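PDB 2CB4: mosquitocidal toxin from Bacillus sphaericus, which probably acts as an ADP-ribosyltransferase toxin against mosquitoes, transferring ADP-ribose from NAD to target proteins through the catalytic domain contained in this chain. Local coordinates for residues D88-G93 and Y152-F157; I24-L29 and P189-S194. The protein carries 1 engineered substitution. All blocks are in the same frame, centred on the assembly; numbering follows the deposited sequence.

Contact 1 of 2, residues D88-G93 and Y152-F157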
ATOM      1  N   ASP A  88       7.904 -14.414  26.860  1.00 22.43           N
ATOM      2  CA  ASP A  88       8.612 -14.160  25.616  1.00 21.57           C
ATOM      3  C   ASP A  88       9.832 -15.173  25.523  1.00 26.82           C
ATOM      4  O   ASP A  88       9.855 -16.051  24.686  1.00 27.05           O
ATOM      5  CB  ASP A  88       9.109 -12.702  25.591  1.00 21.15           C
ATOM      6  CG  ASP A  88       9.836 -12.351  24.294  1.00 28.09           C
ATOM      7  OD1 ASP A  88      10.023 -13.250  23.443  1.00 31.11           O
ATOM      8  OD2 ASP A  88      10.196 -11.185  24.098  1.00 31.39           O
ATOM      9  N   ILE A  89      10.801 -15.032  26.429  1.00 22.28           N
ATOM     10  CA  ILE A  89      12.020 -15.838  26.460  1.00 20.71           C
ATOM     11  C   ILE A  89      11.897 -17.364  26.546  1.00 25.98           C
ATOM     12  O   ILE A  89      12.582 -18.080  25.789  1.00 25.26           O
ATOM     13  CB  ILE A  89      13.057 -15.280  27.495  1.00 21.57           C
ATOM     14  CG1 ILE A  89      13.295 -13.759  27.269  1.00 19.70           C
ATOM     15  CG2 ILE A  89      14.374 -16.112  27.459  1.00 18.28           C
ATOM     16  CD1 ILE A  89      13.691 -13.392  25.820  1.00 18.92           C
ATOM     17  N   PHE A  90      11.041 -17.869  27.438  1.00 22.74           N
ATOM     18  CA  PHE A  90      10.868 -19.328  27.574  1.00 22.24           C
ATOM     19  C   PHE A  90      10.113 -19.892  26.374  1.00 26.06           C
ATOM     20  O   PHE A  90      10.067 -21.104  26.167  1.00 25.13           O
ATOM     21  CB  PHE A  90      10.128 -19.722  28.861  1.00 23.74           C
ATOM     22  CG  PHE A  90      10.958 -19.618  30.113  1.00 25.01           C
ATOM     23  CD1 PHE A  90      12.290 -19.296  30.060  1.00 26.82           C
ATOM     24  CD2 PHE A  90      10.379 -19.823  31.365  1.00 27.00           C
ATOM     25  CE1 PHE A  90      13.039 -19.179  31.224  1.00 27.45           C
ATOM     26  CE2 PHE A  90      11.141 -19.699  32.524  1.00 28.72           C
ATOM     27  CZ  PHE A  90      12.465 -19.390  32.447  1.00 25.70           C
ATOM     28  N   LEU A  91       9.504 -19.012  25.590  1.00 23.54           N
ATOM     29  CA  LEU A  91       8.775 -19.452  24.415  1.00 23.11           C
ATOM     30  C   LEU A  91       9.655 -19.378  23.160  1.00 28.55           C
ATOM     31  O   LEU A  91       9.667 -20.286  22.352  1.00 28.63           O
ATOM     32  CB  LEU A  91       7.539 -18.580  24.214  1.00 22.45           C
ATOM     33  CG  LEU A  91       6.741 -18.865  22.924  1.00 26.55           C
ATOM     34  CD1 LEU A  91       6.089 -20.250  22.947  1.00 25.89           C
ATOM     35  CD2 LEU A  91       5.680 -17.799  22.638  1.00 21.88           C
ATOM     36  N   ASN A  92      10.383 -18.276  23.013  1.00 25.08           N
ATOM     37  CA  ASN A  92      11.197 -18.016  21.832  1.00 24.98           C
ATOM     38  C   ASN A  92      12.708 -18.177  21.958  1.00 28.62           C
ATOM     39  O   ASN A  92      13.388 -18.217  20.956  1.00 29.43           O
ATOM     40  CB  ASN A  92      10.944 -16.547  21.394  1.00 23.30           C
ATOM     41  CG  ASN A  92       9.518 -16.297  21.006  1.00 32.90           C
ATOM     42  OD1 ASN A  92       8.984 -16.955  20.124  1.00 32.93           O
ATOM     43  ND2 ASN A  92       8.879 -15.364  21.686  1.00 23.48           N
ATOM     44  N   GLY A  93      13.217 -18.190  23.187  1.00 24.99           N
ATOM     45  CA  GLY A  93      14.635 -18.265  23.456  1.00 24.65           C
ATOM     46  C   GLY A  93      15.239 -16.877  23.241  1.00 27.76           C
ATOM     47  O   GLY A  93      14.538 -15.855  23.236  1.00 26.59           O
ATOM     48  N   TYR A 152      15.315  -9.364  34.450  1.00 23.55           N
ATOM     49  CA  TYR A 152      15.417 -10.813  34.627  1.00 22.10           C
ATOM     50  C   TYR A 152      16.869 -11.269  34.473  1.00 26.39           C
ATOM     51  O   TYR A 152      17.623 -10.725  33.673  1.00 24.82           O
ATOM     52  CB  TYR A 152      14.547 -11.521  33.565  1.00 21.96           C
ATOM     53  CG  TYR A 152      13.067 -11.192  33.708  1.00 22.07           C
ATOM     54  CD1 TYR A 152      12.227 -11.990  34.507  1.00 22.49           C
ATOM     55  CD2 TYR A 152      12.519 -10.042  33.108  1.00 21.87           C
ATOM     56  CE1 TYR A 152      10.901 -11.663  34.688  1.00 21.43           C
ATOM     57  CE2 TYR A 152      11.175  -9.700  33.306  1.00 21.79           C
ATOM     58  CZ  TYR A 152      10.378 -10.517  34.099  1.00 28.89           C
ATOM     59  OH  TYR A 152       9.032 -10.234  34.288  1.00 29.32           O
ATOM     60  N   ARG A 153      17.248 -12.284  35.241  1.00 24.42           N
ATOM     61  CA  ARG A 153      18.570 -12.879  35.126  1.00 23.29           C
ATOM     62  C   ARG A 153      18.325 -14.340  34.760  1.00 26.31           C
ATOM     63  O   ARG A 153      17.957 -15.150  35.607  1.00 26.06           O
ATOM     64  CB  ARG A 153      19.342 -12.789  36.446  1.00 22.13           C
ATOM     65  CG  ARG A 153      20.882 -12.992  36.255  1.00 24.18           C
ATOM     66  CD  ARG A 153      21.523 -13.146  37.630  1.00 28.54           C
ATOM     67  NE  ARG A 153      21.392 -14.516  38.046  1.00 37.89           N
ATOM     68  CZ  ARG A 153      22.152 -15.103  38.947  1.00 47.41           C
ATOM     69  NH1 ARG A 153      23.093 -14.423  39.565  1.00 31.55           N
ATOM     70  NH2 ARG A 153      21.952 -16.378  39.226  1.00 37.70           N
ATOM     71  N   TYR A 154      18.479 -14.652  33.482  1.00 22.01           N
ATOM     72  CA  TYR A 154      18.261 -15.996  32.980  1.00 21.52           C
ATOM     73  C   TYR A 154      19.477 -16.879  33.190  1.00 25.46           C
ATOM     74  O   TYR A 154      20.623 -16.416  33.027  1.00 23.39           O
ATOM     75  CB  TYR A 154      17.878 -15.960  31.476  1.00 22.50           C
ATOM     76  CG  TYR A 154      16.503 -15.355  31.234  1.00 24.70           C
ATOM     77  CD1 TYR A 154      15.366 -16.164  31.211  1.00 26.39           C
ATOM     78  CD2 TYR A 154      16.332 -13.954  31.058  1.00 24.95           C
ATOM     79  CE1 TYR A 154      14.098 -15.629  31.013  1.00 26.39           C
ATOM     80  CE2 TYR A 154      15.043 -13.404  30.851  1.00 24.80           C
ATOM     81  CZ  TYR A 154      13.947 -14.261  30.844  1.00 29.48           C
ATOM     82  OH  TYR A 154      12.701 -13.771  30.671  1.00 26.70           O
ATOM     83  N   GLU A 155      19.200 -18.150  33.522  1.00 22.76           N
ATOM     84  CA  GLU A 155      20.198 -19.199  33.749  1.00 22.54           C
ATOM     85  C   GLU A 155      20.189 -20.138  32.548  1.00 26.96           C
ATOM     86  O   GLU A 155      19.163 -20.717  32.188  1.00 26.60           O
ATOM     87  CB  GLU A 155      19.885 -19.977  35.030  1.00 23.58           C
ATOM     88  CG  GLU A 155      20.842 -21.126  35.310  1.00 26.59           C
ATOM     89  CD  GLU A 155      20.300 -22.055  36.368  1.00 38.14           C
ATOM     90  OE1 GLU A 155      19.097 -22.396  36.318  1.00 26.78           O
ATOM     91  OE2 GLU A 155      21.057 -22.399  37.295  1.00 34.36           O
ATOM     92  N   ILE A 156      21.350 -20.271  31.930  1.00 23.86           N
ATOM     93  CA  ILE A 156      21.502 -21.056  30.710  1.00 22.55           C
ATOM     94  C   ILE A 156      22.600 -22.145  30.788  1.00 27.12           C
ATOM     95  O   ILE A 156      23.654 -21.946  31.411  1.00 26.68           O
ATOM     96  CB  ILE A 156      21.907 -20.043  29.568  1.00 24.08           C
ATOM     97  CG1 ILE A 156      20.841 -18.943  29.429  1.00 23.55           C
ATOM     98  CG2 ILE A 156      22.228 -20.749  28.242  1.00 22.26           C
ATOM     99  CD1 ILE A 156      21.372 -17.621  28.970  1.00 21.52           C
ATOM    100  N   PHE A 157      22.345 -23.262  30.106  1.00 23.93           N
ATOM    101  CA  PHE A 157      23.296 -24.390  29.945  1.00 23.25           C
ATOM    102  C   PHE A 157      23.068 -24.774  28.501  1.00 26.82           C
ATOM    103  O   PHE A 157      22.048 -25.327  28.160  1.00 26.19           O
ATOM    104  CB  PHE A 157      22.978 -25.570  30.862  1.00 24.02           C
ATOM    105  CG  PHE A 157      23.200 -25.270  32.333  1.00 24.85           C
ATOM    106  CD1 PHE A 157      24.483 -25.347  32.883  1.00 26.65           C
ATOM    107  CD2 PHE A 157      22.135 -24.886  33.153  1.00 24.74           C
ATOM    108  CE1 PHE A 157      24.684 -25.089  34.233  1.00 27.07           C
ATOM    109  CE2 PHE A 157      22.335 -24.626  34.493  1.00 27.71           C
ATOM    110  CZ  PHE A 157      23.621 -24.734  35.038  1.00 26.11           C
TER

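Contact 2 of 2, residues I24-L29 and P189-S194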
ATOM      1  N   ILE A  24      27.959 -23.593  17.492  1.00 32.24           N
ATOM      2  CA  ILE A  24      26.697 -22.950  17.121  1.00 31.52           C
ATOM      3  C   ILE A  24      25.480 -23.886  17.249  1.00 34.66           C
ATOM      4  O   ILE A  24      24.435 -23.626  16.674  1.00 34.00           O
ATOM      5  CB  ILE A  24      26.717 -22.372  15.689  1.00 33.81           C
ATOM      6  CG1 ILE A  24      27.163 -23.438  14.692  1.00 33.55           C
ATOM      7  CG2 ILE A  24      27.615 -21.145  15.620  1.00 34.02           C
ATOM      8  CD1 ILE A  24      27.248 -22.896  13.269  1.00 36.36           C
ATOM      9  N   GLN A  25      25.612 -24.964  18.008  1.00 30.68           N
ATOM     10  CA  GLN A  25      24.495 -25.894  18.152  1.00 30.80           C
ATOM     11  C   GLN A  25      23.267 -25.373  18.931  1.00 34.01           C
ATOM     12  O   GLN A  25      22.178 -25.952  18.829  1.00 33.86           O
ATOM     13  CB  GLN A  25      24.974 -27.230  18.748  1.00 31.80           C
ATOM     14  CG  GLN A  25      25.208 -28.275  17.684  1.00 37.95           C
ATOM     15  CD  GLN A  25      25.829 -29.551  18.215  1.00 52.33           C
ATOM     16  OE1 GLN A  25      25.644 -29.922  19.377  1.00 50.36           O
ATOM     17  NE2 GLN A  25      26.570 -30.245  17.355  1.00 42.31           N
ATOM     18  N   ALA A  26      23.450 -24.313  19.729  1.00 28.19           N
ATOM     19  CA  ALA A  26      22.347 -23.748  20.531  1.00 26.21           C
ATOM     20  C   ALA A  26      21.510 -22.786  19.681  1.00 31.19           C
ATOM     21  O   ALA A  26      20.454 -22.329  20.109  1.00 31.21           O
ATOM     22  CB  ALA A  26      22.904 -23.017  21.775  1.00 25.86           C
ATOM     23  N   ALA A  27      21.997 -22.489  18.478  1.00 28.01           N
ATOM     24  CA  ALA A  27      21.367 -21.537  17.578  1.00 27.74           C
ATOM     25  C   ALA A  27      19.863 -21.529  17.437  1.00 33.26           C
ATOM     26  O   ALA A  27      19.211 -22.563  17.174  1.00 34.16           O
ATOM     27  CB  ALA A  27      22.024 -21.531  16.198  1.00 27.75           C
ATOM     28  N   SER A  28      19.350 -20.317  17.547  1.00 28.11           N
ATOM     29  CA  SER A  28      17.951 -19.994  17.354  1.00 27.86           C
ATOM     30  C   SER A  28      17.780 -19.833  15.818  1.00 34.40           C
ATOM     31  O   SER A  28      16.806 -20.308  15.251  1.00 34.91           O
ATOM     32  CB  SER A  28      17.628 -18.672  18.049  1.00 29.52           C
ATOM     33  OG  SER A  28      16.247 -18.574  18.112  1.00 45.49           O
ATOM     34  N   LEU A  29      18.753 -19.186  15.153  1.00 31.18           N
ATOM     35  CA  LEU A  29      18.760 -19.048  13.681  1.00 30.75           C
ATOM     36  C   LEU A  29      19.339 -20.389  13.208  1.00 36.89           C
ATOM     37  O   LEU A  29      20.536 -20.509  12.958  1.00 37.10           O
ATOM     38  CB  LEU A  29      19.700 -17.899  13.263  1.00 29.69           C
ATOM     39  CG  LEU A  29      19.398 -16.512  13.858  1.00 31.32           C
ATOM     40  CD1 LEU A  29      20.266 -15.426  13.207  1.00 29.46           C
ATOM     41  CD2 LEU A  29      17.898 -16.200  13.699  1.00 26.76           C
ATOM     42  N   PRO A 189      15.094 -21.874  23.553  1.00 23.86           N
ATOM     43  CA  PRO A 189      14.557 -21.898  24.928  1.00 21.96           C
ATOM     44  C   PRO A 189      14.821 -23.145  25.759  1.00 27.89           C
ATOM     45  O   PRO A 189      14.813 -23.095  27.005  1.00 28.28           O
ATOM     46  CB  PRO A 189      13.044 -21.666  24.718  1.00 22.34           C
ATOM     47  CG  PRO A 189      12.777 -22.072  23.303  1.00 24.56           C
ATOM     48  CD  PRO A 189      14.015 -21.730  22.540  1.00 21.15           C
ATOM     49  N   GLU A 190      15.024 -24.279  25.101  1.00 25.28           N
ATOM     50  CA  GLU A 190      15.277 -25.529  25.847  1.00 24.42           C
ATOM     51  C   GLU A 190      16.614 -25.524  26.606  1.00 26.77           C
ATOM     52  O   GLU A 190      16.858 -26.376  27.434  1.00 27.07           O
ATOM     53  CB  GLU A 190      15.100 -26.778  24.959  1.00 25.49           C
ATOM     54  CG  GLU A 190      16.116 -26.913  23.813  1.00 25.82           C
ATOM     55  CD  GLU A 190      15.633 -26.322  22.522  1.00 42.30           C
ATOM     56  OE1 GLU A 190      14.754 -25.434  22.566  1.00 31.35           O
ATOM     57  OE2 GLU A 190      16.153 -26.737  21.455  1.00 34.52           O
ATOM     58  N   PHE A 191      17.456 -24.531  26.340  1.00 23.73           N
ATOM     59  CA  PHE A 191      18.749 -24.370  27.023  1.00 22.87           C
ATOM     60  C   PHE A 191      18.682 -23.347  28.173  1.00 28.12           C
ATOM     61  O   PHE A 191      19.703 -23.032  28.798  1.00 28.71           O
ATOM     62  CB  PHE A 191      19.807 -23.949  26.005  1.00 23.77           C
ATOM     63  CG  PHE A 191      19.986 -24.964  24.912  1.00 24.12           C
ATOM     64  CD1 PHE A 191      20.267 -26.305  25.248  1.00 25.23           C
ATOM     65  CD2 PHE A 191      19.805 -24.625  23.577  1.00 22.94           C
ATOM     66  CE1 PHE A 191      20.387 -27.271  24.253  1.00 24.61           C
ATOM     67  CE2 PHE A 191      19.919 -25.586  22.589  1.00 25.34           C
ATOM     68  CZ  PHE A 191      20.193 -26.926  22.928  1.00 22.69           C
ATOM     69  N   ILE A 192      17.483 -22.823  28.430  1.00 23.73           N
ATOM     70  CA  ILE A 192      17.266 -21.833  29.479  1.00 22.64           C
ATOM     71  C   ILE A 192      16.517 -22.535  30.585  1.00 26.84           C
ATOM     72  O   ILE A 192      15.360 -22.938  30.426  1.00 26.41           O
ATOM     73  CB  ILE A 192      16.509 -20.568  28.949  1.00 24.36           C
ATOM     74  CG1 ILE A 192      17.065 -20.161  27.568  1.00 23.32           C
ATOM     75  CG2 ILE A 192      16.595 -19.428  29.959  1.00 22.83           C
ATOM     76  CD1 ILE A 192      16.338 -18.979  26.912  1.00 22.67           C
ATOM     77  N   ARG A 193      17.217 -22.744  31.693  1.00 23.71           N
ATOM     78  CA  ARG A 193      16.652 -23.486  32.799  1.00 23.56           C
ATOM     79  C   ARG A 193      15.709 -22.730  33.714  1.00 27.11           C
ATOM     80  O   ARG A 193      14.723 -23.274  34.195  1.00 26.26           O
ATOM     81  CB  ARG A 193      17.770 -24.137  33.646  1.00 22.11           C
ATOM     82  CG  ARG A 193      17.154 -25.079  34.717  1.00 26.39           C
ATOM     83  CD  ARG A 193      18.157 -26.045  35.271  1.00 30.20           C
ATOM     84  NE  ARG A 193      19.036 -25.380  36.218  1.00 35.06           N
ATOM     85  CZ  ARG A 193      20.009 -25.978  36.888  1.00 41.36           C
ATOM     86  NH1 ARG A 193      20.219 -27.264  36.729  1.00 29.92           N
ATOM     87  NH2 ARG A 193      20.770 -25.286  37.725  1.00 26.67           N
ATOM     88  N   SER A 194      16.050 -21.485  34.009  1.00 23.81           N
ATOM     89  CA  SER A 194      15.235 -20.710  34.921  1.00 23.05           C
ATOM     90  C   SER A 194      15.552 -19.237  34.774  1.00 25.38           C
ATOM     91  O   SER A 194      16.420 -18.838  34.001  1.00 24.33           O
ATOM     92  CB  SER A 194      15.576 -21.146  36.367  1.00 25.16           C
ATOM     93  OG  SER A 194      16.936 -20.812  36.718  1.00 28.41           O
TER

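Contact 1 of 2, residues D88-G93 and Y152-F157
Ile-89 lies over one face of the Tyr-154 ring, and Phe-90 meets the edge of the same ring. The methyl CG2 of Ile-89 does the facial work: it stands 3.9 Å from the ring centroid of Tyr-154 and 23° off the normal, a CH-pi contact displaced toward the CE1 side of the ring. CB and CG1 of Ile-89 extend the cover to the phenol end, where CG1 comes within 3.5 Å of Tyr-154 OH. That hydroxyl is buried, and its polar need is met by Arg-84 O. With CG anti to its carbonyl carbon (chi1 -75°), the Phe-90 side chain reaches the Tyr-154 ring, and its CE1 arrives near the plane of that ring, 3.7 Å from CE1 of the tyrosine. The planes are at 79°, yet the approach is oblique. Phe-94 and Trp-232 add edge-to-face neighbours, to Tyr-154 and Phe-90 respectively.

The rest of the helix is looser. Asp-88, Leu-91 and Asn-92 are partly exposed and make no contact with 152-157; Leu-91 packs instead on Phe-257 of the second subunit, and Asn-92 ND2 donates to Asp-88 OD1 (3.0 Å) one turn back. Gly-93 then leaves the helix with positive phi, its N still bonded to Ile-89 O. The whole is the apolar packing of helix 86-92 against strand 150-156, helix on sheet, in an ADP-ribosyltransferase fold.

Contact 2 of 2, residues I24-L29 and P189-S194
The Phe-191 ring carries Glu-190 CG above one face, 4.1 Å from the plane and over its centre, while Ala-26 comes to the CD2-CE2 side of the ring at an oblique angle. Two carbons of the alanine do the touching. Its CA is 3.7 Å from Phe-191 CE2, and its CB is 3.9 Å from Phe-191 CD2, so the short side chain and its own backbone are used together. Gln-25 O is a more distant neighbour of Phe-191 CE2. A chi1 of -60° sets CG of the phenylalanine beside the backbone N and opposite the carbonyl carbon, sending the ring out from the 3-10 segment 189-191 toward the loop.

On the loop side, a type I turn from Ile-24 to Ala-27, closed by Ala-27 N to Ile-24 O at 3.2 Å, presents Ala-26 near its corner. On the other side Ile-192 N bonds back to Pro-189 O at 3.0 Å, just where the chain enters strand 192-199. Phe-183 and Pro-159 add further apolar contacts, to Ala-26 and Phe-191 respectively.

Polar linkage comes from Arg-188, just before 189-194. Its NH1 donates to the carbonyl oxygens of Gln-25 and Ala-27, its backbone bonds to that of Ala-26, and its NE pairs with Glu-190 OE2. The chemistry thus implies a division of labour: small, purely van der Waals packing between Ala-26 and Phe-191, beside an arginine whose charge is probably balanced by Glu-190 while it ties loop 24-29 to the chain just ahead of the 3-10 segment that leads into strand 192-199.

How the contacts relate
Contacts 1 and 2 have their centres about 9 Å apart and meet through the sheet of the catalytic domain, where strands 150-156 and 192-199 are antiparallel neighbours. Glu-155 of contact 1 takes a salt bridge from Arg-193 NH2 of contact 2 at 2.9 Å from its OE2, and its OE1 lies 2.7 Å from Ser-194 OG, a probable hydrogen bond. Phe-90 O rests in van der Waals packing 3.4 Å from Pro-189 CB, and Ile-192 makes apolar contacts with Ile-89 and Phe-90. Along the sequence contact 1 is nested within the loop that contact 2 closes. Helix 86-92 packs on Tyr-154 and Ile-192 of the strand pair, while loop 24-29 meets Phe-191 just before strand 192-199.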